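Side-chain contacts in polysaccharide deacetylase (Bacillus cereus, PDB 4HD5), which probably hydrolyses carbon-nitrogen bonds other than peptide bonds, as a zinc-binding member of the NodB-like polysaccharide deacetylase family: residues S248-M253 / K290-P295; V217-K222 / S256-V261. All coordinates share one frame; numbering follows the deposited sequence.

Contact 1. Residues S248-M253 / K290-P295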
loop_
_atom_site.group_PDB
_atom_site.type_symbol
_atom_site.label_atom_id
_atom_site.label_comp_id
_atom_site.label_asym_id
_atom_site.label_seq_id
_atom_site.Cartn_x
_atom_site.Cartn_y
_atom_site.Cartn_z
ATOM N N SER A 248 -3.161 -21.925 16.921
ATOM C CA SER A 248 -2.379 -22.710 15.962
ATOM C C SER A 248 -2.732 -22.312 14.530
ATOM O O SER A 248 -1.879 -22.364 13.651
ATOM C CB SER A 248 -2.549 -24.216 16.193
ATOM O OG SER A 248 -3.839 -24.637 15.802
ATOM N N GLU A 249 -3.975 -21.889 14.298
ATOM C CA GLU A 249 -4.377 -21.422 12.971
ATOM C C GLU A 249 -3.721 -20.080 12.660
ATOM O O GLU A 249 -3.186 -19.881 11.576
ATOM C CB GLU A 249 -5.895 -21.310 12.864
ATOM C CG GLU A 249 -6.579 -22.670 12.827
ATOM C CD GLU A 249 -8.089 -22.591 12.886
ATOM O OE1 GLU A 249 -8.627 -21.698 13.577
ATOM O OE2 GLU A 249 -8.743 -23.451 12.252
ATOM N N ILE A 250 -3.750 -19.170 13.627
ATOM C CA ILE A 250 -3.066 -17.888 13.474
ATOM C C ILE A 250 -1.584 -18.096 13.192
ATOM O O ILE A 250 -1.024 -17.464 12.294
ATOM C CB ILE A 250 -3.267 -16.993 14.711
ATOM C CG1 ILE A 250 -4.720 -16.516 14.751
ATOM C CG2 ILE A 250 -2.326 -15.793 14.680
ATOM C CD1 ILE A 250 -5.168 -16.002 16.091
ATOM N N LYS A 251 -0.950 -18.993 13.947
ATOM C CA LYS A 251 0.477 -19.250 13.762
ATOM C C LYS A 251 0.782 -19.809 12.374
ATOM O O LYS A 251 1.744 -19.378 11.732
ATOM C CB LYS A 251 1.021 -20.174 14.855
ATOM C CG LYS A 251 1.333 -19.459 16.159
ATOM C CD LYS A 251 2.254 -20.306 17.031
ATOM C CE LYS A 251 2.868 -19.485 18.146
ATOM N NZ LYS A 251 1.821 -19.092 19.117
ATOM N N GLU A 252 -0.047 -20.736 11.899
ATOM C CA GLU A 252 0.109 -21.270 10.548
ATOM C C GLU A 252 0.031 -20.136 9.507
ATOM O O GLU A 252 0.851 -20.058 8.593
ATOM C CB GLU A 252 -0.942 -22.357 10.272
ATOM C CG GLU A 252 -0.925 -22.870 8.837
ATOM C CD GLU A 252 -1.800 -24.089 8.599
ATOM O OE1 GLU A 252 -2.562 -24.505 9.500
ATOM O OE2 GLU A 252 -1.714 -24.637 7.483
ATOM N N MET A 253 -0.951 -19.252 9.677
ATOM C CA MET A 253 -1.160 -18.132 8.767
ATOM C C MET A 253 0.053 -17.201 8.724
ATOM O O MET A 253 0.505 -16.825 7.654
ATOM C CB MET A 253 -2.428 -17.357 9.161
ATOM C CG MET A 253 -3.713 -18.130 8.914
ATOM S SD MET A 253 -5.146 -17.316 9.651
ATOM C CE MET A 253 -5.296 -15.911 8.560
ATOM N N LYS A 290 2.428 -11.656 21.457
ATOM C CA LYS A 290 2.943 -12.925 22.004
ATOM C C LYS A 290 2.368 -14.139 21.268
ATOM O O LYS A 290 2.990 -15.187 21.234
ATOM C CB LYS A 290 2.752 -13.055 23.526
ATOM C CG LYS A 290 1.349 -12.910 24.084
ATOM C CD LYS A 290 0.475 -14.158 23.924
ATOM C CE LYS A 290 -0.970 -13.911 24.378
ATOM N NZ LYS A 290 -1.116 -14.074 25.852
ATOM N N ILE A 291 1.191 -13.989 20.666
ATOM C CA ILE A 291 0.625 -15.061 19.863
ATOM C C ILE A 291 1.391 -15.171 18.545
ATOM O O ILE A 291 1.846 -16.254 18.173
ATOM C CB ILE A 291 -0.875 -14.842 19.569
ATOM C CG1 ILE A 291 -1.701 -14.812 20.863
ATOM C CG2 ILE A 291 -1.400 -15.921 18.634
ATOM C CD1 ILE A 291 -1.656 -16.084 21.666
ATOM N N THR A 292 1.551 -14.047 17.850
ATOM C CA THR A 292 2.074 -14.071 16.490
ATOM C C THR A 292 3.580 -14.151 16.442
ATOM O O THR A 292 4.129 -14.646 15.474
ATOM C CB THR A 292 1.658 -12.821 15.670
ATOM O OG1 THR A 292 2.263 -11.642 16.227
ATOM C CG2 THR A 292 0.140 -12.675 15.639
ATOM N N GLY A 293 4.243 -13.618 17.464
ATOM C CA GLY A 293 5.703 -13.506 17.475
ATOM C C GLY A 293 6.222 -12.370 16.617
ATOM O O GLY A 293 7.414 -12.259 16.388
ATOM N N LYS A 294 5.326 -11.509 16.147
ATOM C CA LYS A 294 5.684 -10.394 15.289
ATOM C C LYS A 294 4.987 -9.127 15.779
ATOM O O LYS A 294 3.937 -9.214 16.412
ATOM C CB LYS A 294 5.257 -10.698 13.857
ATOM C CG LYS A 294 6.013 -11.865 13.228
ATOM C CD LYS A 294 5.684 -11.977 11.750
ATOM C CE LYS A 294 6.564 -12.982 11.025
ATOM N NZ LYS A 294 8.011 -12.622 11.090
ATOM N N PRO A 295 5.576 -7.950 15.495
ATOM C CA PRO A 295 4.989 -6.686 15.931
ATOM C C PRO A 295 3.559 -6.470 15.437
ATOM O O PRO A 295 3.204 -6.890 14.342
ATOM C CB PRO A 295 5.932 -5.628 15.333
ATOM C CG PRO A 295 7.242 -6.330 15.181
ATOM C CD PRO A 295 6.899 -7.754 14.861
#
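The C-terminal end of helix 277-292 meets the flank of helix 247-255 in the helical layer of the NodB-like deacetylase barrel, where Ile250 and Lys251 touch Ile291 and Thr292. The backbones come closest at Lys251 and Thr292, whose CA atoms are 6.1 Å apart. Lys251 reaches across with its end: its chain runs nearly straight to CE and then bends at the last torsion (chi4 68°), which turns the ammonium group onto the carbonyl of Ile291. NZ of Lys251 lies 3.0 Å from O of Ile291, in the carbonyl plane and on a lone pair, with a C=O...N angle of 137°. The bond thus joins a side chain of one helix to a main-chain oxygen in the last turn of the other, where a positive charge should be favourable. Nearer the strand, CG2 of Ile250 is the apolar point of contact. This methyl stands 4.1 Å from CG2 of Ile291 and equally far from CG2 of Thr292, so a single branch serves two neighbours. The hydroxyl of Thr292 is used within its own segment: OG1 accepts from N of Lys294 at 3.1 Å (N-H...O 160°), an ST turn that carries the chain out of the helix through Gly293, which has positive phi. Ile250 also packs on Val239 and Leu245 in loops, and Ile291 on Thr247 in helix 247-255. Thr292 rests on Val261 of strand 259-263, so the two helices meet above the strand that separates them in sequence.

Contact 2. Residues V217-K222 / S256-V261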
loop_
_atom_site.group_PDB
_atom_site.type_symbol
_atom_site.label_atom_id
_atom_site.label_comp_id
_atom_site.label_asym_id
_atom_site.label_seq_id
_atom_site.Cartn_x
_atom_site.Cartn_y
_atom_site.Cartn_z
ATOM N N VAL A 217 -7.089 -20.292 -0.554
ATOM C CA VAL A 217 -7.122 -19.732 -1.908
ATOM C C VAL A 217 -5.807 -19.020 -2.227
ATOM O O VAL A 217 -5.219 -19.232 -3.293
ATOM C CB VAL A 217 -8.324 -18.791 -2.091
ATOM C CG1 VAL A 217 -8.183 -17.952 -3.354
ATOM C CG2 VAL A 217 -9.616 -19.601 -2.112
ATOM N N LEU A 218 -5.330 -18.195 -1.297
ATOM C CA LEU A 218 -4.070 -17.481 -1.501
ATOM C C LEU A 218 -2.866 -18.415 -1.636
ATOM O O LEU A 218 -1.955 -18.128 -2.393
ATOM C CB LEU A 218 -3.823 -16.485 -0.366
ATOM C CG LEU A 218 -4.819 -15.325 -0.252
ATOM C CD1 LEU A 218 -4.397 -14.389 0.870
ATOM C CD2 LEU A 218 -4.920 -14.548 -1.553
ATOM N N GLN A 219 -2.862 -19.514 -0.885
ATOM C CA GLN A 219 -1.793 -20.519 -0.972
ATOM C C GLN A 219 -1.757 -21.184 -2.344
ATOM O O GLN A 219 -0.696 -21.399 -2.926
ATOM C CB GLN A 219 -2.011 -21.611 0.068
ATOM C CG GLN A 219 -1.621 -21.235 1.471
ATOM C CD GLN A 219 -1.539 -22.449 2.379
ATOM O OE1 GLN A 219 -2.495 -23.219 2.494
ATOM N NE2 GLN A 219 -0.391 -22.627 3.031
ATOM N N LYS A 220 -2.946 -21.505 -2.831
ATOM C CA LYS A 220 -3.146 -22.162 -4.113
ATOM C C LYS A 220 -2.720 -21.303 -5.311
ATOM O O LYS A 220 -2.357 -21.845 -6.349
ATOM C CB LYS A 220 -4.631 -22.568 -4.229
ATOM C CG LYS A 220 -5.081 -22.987 -5.614
ATOM C CD LYS A 220 -6.453 -23.632 -5.590
ATOM C CE LYS A 220 -7.539 -22.619 -5.304
ATOM N NZ LYS A 220 -8.902 -23.170 -5.524
ATOM N N LEU A 221 -2.790 -19.974 -5.175
ATOM C CA LEU A 221 -2.437 -19.048 -6.259
ATOM C C LEU A 221 -0.964 -18.647 -6.226
ATOM O O LEU A 221 -0.458 -18.044 -7.166
ATOM C CB LEU A 221 -3.299 -17.780 -6.185
ATOM C CG LEU A 221 -4.801 -17.943 -6.437
ATOM C CD1 LEU A 221 -5.501 -16.603 -6.319
ATOM C CD2 LEU A 221 -5.046 -18.562 -7.805
ATOM N N LYS A 222 -0.283 -18.970 -5.135
ATOM C CA LYS A 222 1.119 -18.630 -4.967
ATOM C C LYS A 222 1.966 -19.388 -5.987
ATOM O O LYS A 222 1.748 -20.571 -6.217
ATOM C CB LYS A 222 1.559 -18.989 -3.550
ATOM C CG LYS A 222 2.969 -18.585 -3.177
ATOM C CD LYS A 222 3.232 -18.957 -1.720
ATOM C CE LYS A 222 4.561 -18.424 -1.206
ATOM N NZ LYS A 222 5.662 -19.404 -1.385
ATOM N N SER A 256 3.454 -18.971 7.407
ATOM C CA SER A 256 3.418 -19.139 5.951
ATOM C C SER A 256 4.007 -17.948 5.200
ATOM O O SER A 256 4.410 -18.076 4.050
ATOM C CB SER A 256 1.981 -19.346 5.485
ATOM O OG SER A 256 1.251 -18.130 5.588
ATOM N N GLY A 257 4.037 -16.782 5.843
ATOM C CA GLY A 257 4.519 -15.578 5.198
ATOM C C GLY A 257 3.419 -14.801 4.485
ATOM O O GLY A 257 3.660 -13.693 4.049
ATOM N N ILE A 258 2.219 -15.372 4.385
ATOM C CA ILE A 258 1.125 -14.745 3.653
ATOM C C ILE A 258 0.391 -13.718 4.517
ATOM O O ILE A 258 0.035 -12.652 4.027
ATOM C CB ILE A 258 0.114 -15.787 3.115
ATOM C CG1 ILE A 258 0.815 -16.739 2.139
ATOM C CG2 ILE A 258 -1.059 -15.097 2.417
ATOM C CD1 ILE A 258 -0.074 -17.822 1.565
ATOM N N PHE A 259 0.157 -14.032 5.786
ATOM C CA PHE A 259 -0.671 -13.160 6.616
ATOM C C PHE A 259 0.109 -12.336 7.614
ATOM O O PHE A 259 1.036 -12.828 8.250
ATOM C CB PHE A 259 -1.723 -13.958 7.363
ATOM C CG PHE A 259 -2.968 -14.175 6.584
ATOM C CD1 PHE A 259 -3.962 -13.211 6.569
ATOM C CD2 PHE A 259 -3.152 -15.344 5.859
ATOM C CE1 PHE A 259 -5.121 -13.403 5.839
ATOM C CE2 PHE A 259 -4.309 -15.541 5.126
ATOM C CZ PHE A 259 -5.296 -14.576 5.125
ATOM N N SER A 260 -0.305 -11.082 7.743
ATOM C CA SER A 260 0.103 -10.226 8.827
ATOM C C SER A 260 -1.121 -10.098 9.726
ATOM O O SER A 260 -2.201 -9.676 9.278
ATOM C CB SER A 260 0.538 -8.855 8.302
ATOM O OG SER A 260 0.812 -7.942 9.360
ATOM N N VAL A 261 -0.976 -10.470 10.991
ATOM C CA VAL A 261 -2.123 -10.496 11.889
ATOM C C VAL A 261 -2.044 -9.306 12.840
ATOM O O VAL A 261 -1.070 -9.124 13.573
ATOM C CB VAL A 261 -2.264 -11.849 12.615
ATOM C CG1 VAL A 261 -3.516 -11.866 13.487
ATOM C CG2 VAL A 261 -2.309 -12.985 11.595
#
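Apolar contacts carry this meeting, in which a helix of the outer layer packs on the residues entering a parallel strand of the deacetylase barrel: Ile258 faces Leu218 and Gln219 on the last turns of helix 211-221. The two branches of Ile258 divide the work. CG2 lies 3.7 Å from CD1 of Leu218 and also approaches its CB, while CD1, at the end of the longer branch, lies 3.7 Å from CG of Gln219. The longer branch is fully extended (chi2 179°), which carries CD1 out to the helix, and the side chains of Ile258 and Gln219 cross at about a right angle. On the Gln219 side the aliphatic part does the touching, through CG rather than the amide. Leu218 has a second partner: the same CD1 is 4.4 Å from CZ of Phe259, a looser approach made obliquely to the ring. That methyl therefore meets both an aliphatic branch and a ring carbon.

The polar interactions are local to the turn before the strand. OG of Ser256 accepts from N of Ile258 at 3.2 Å with an N-H...O angle of 166°, forming an ST turn, and it is also hydrogen-bonded to O of Met253. Gly257 between them has positive phi, which suits glycine where the chain leaves helix 247-255.

Backbone bonds from Ile258 and Ser260 to Ala230 tie the entering chain to the parallel strand 230-234. Ile258 touches Phe215, one turn earlier on helix 211-221, and Leu218 reaches Met174 of helix 167-179, so helix 211-221 packs on both that helix and the chain entering strand 259-263.

The two contacts lie side by side in the deacetylase domain, their centres about 13 Å apart, and strand 259-263 joins them. Its segment in contact 2 leads directly from helix 247-255 of contact 1 and then on toward helix 277-292. Three packing pairs bridge them: CE of Met253 sits 3.5 Å from CD2 of Phe259, CG2 of Thr292 is 4.0 Å from CB of Val261, and CG2 of Ile250 is 4.2 Å from CG2 of Val261. The zinc site of Asp206, His264 and His268 is near but not touched: the side chain of Ile250 is about 11 Å from those of Asp206 and His264, and that of Phe259 about 12 Å from that of Asp206.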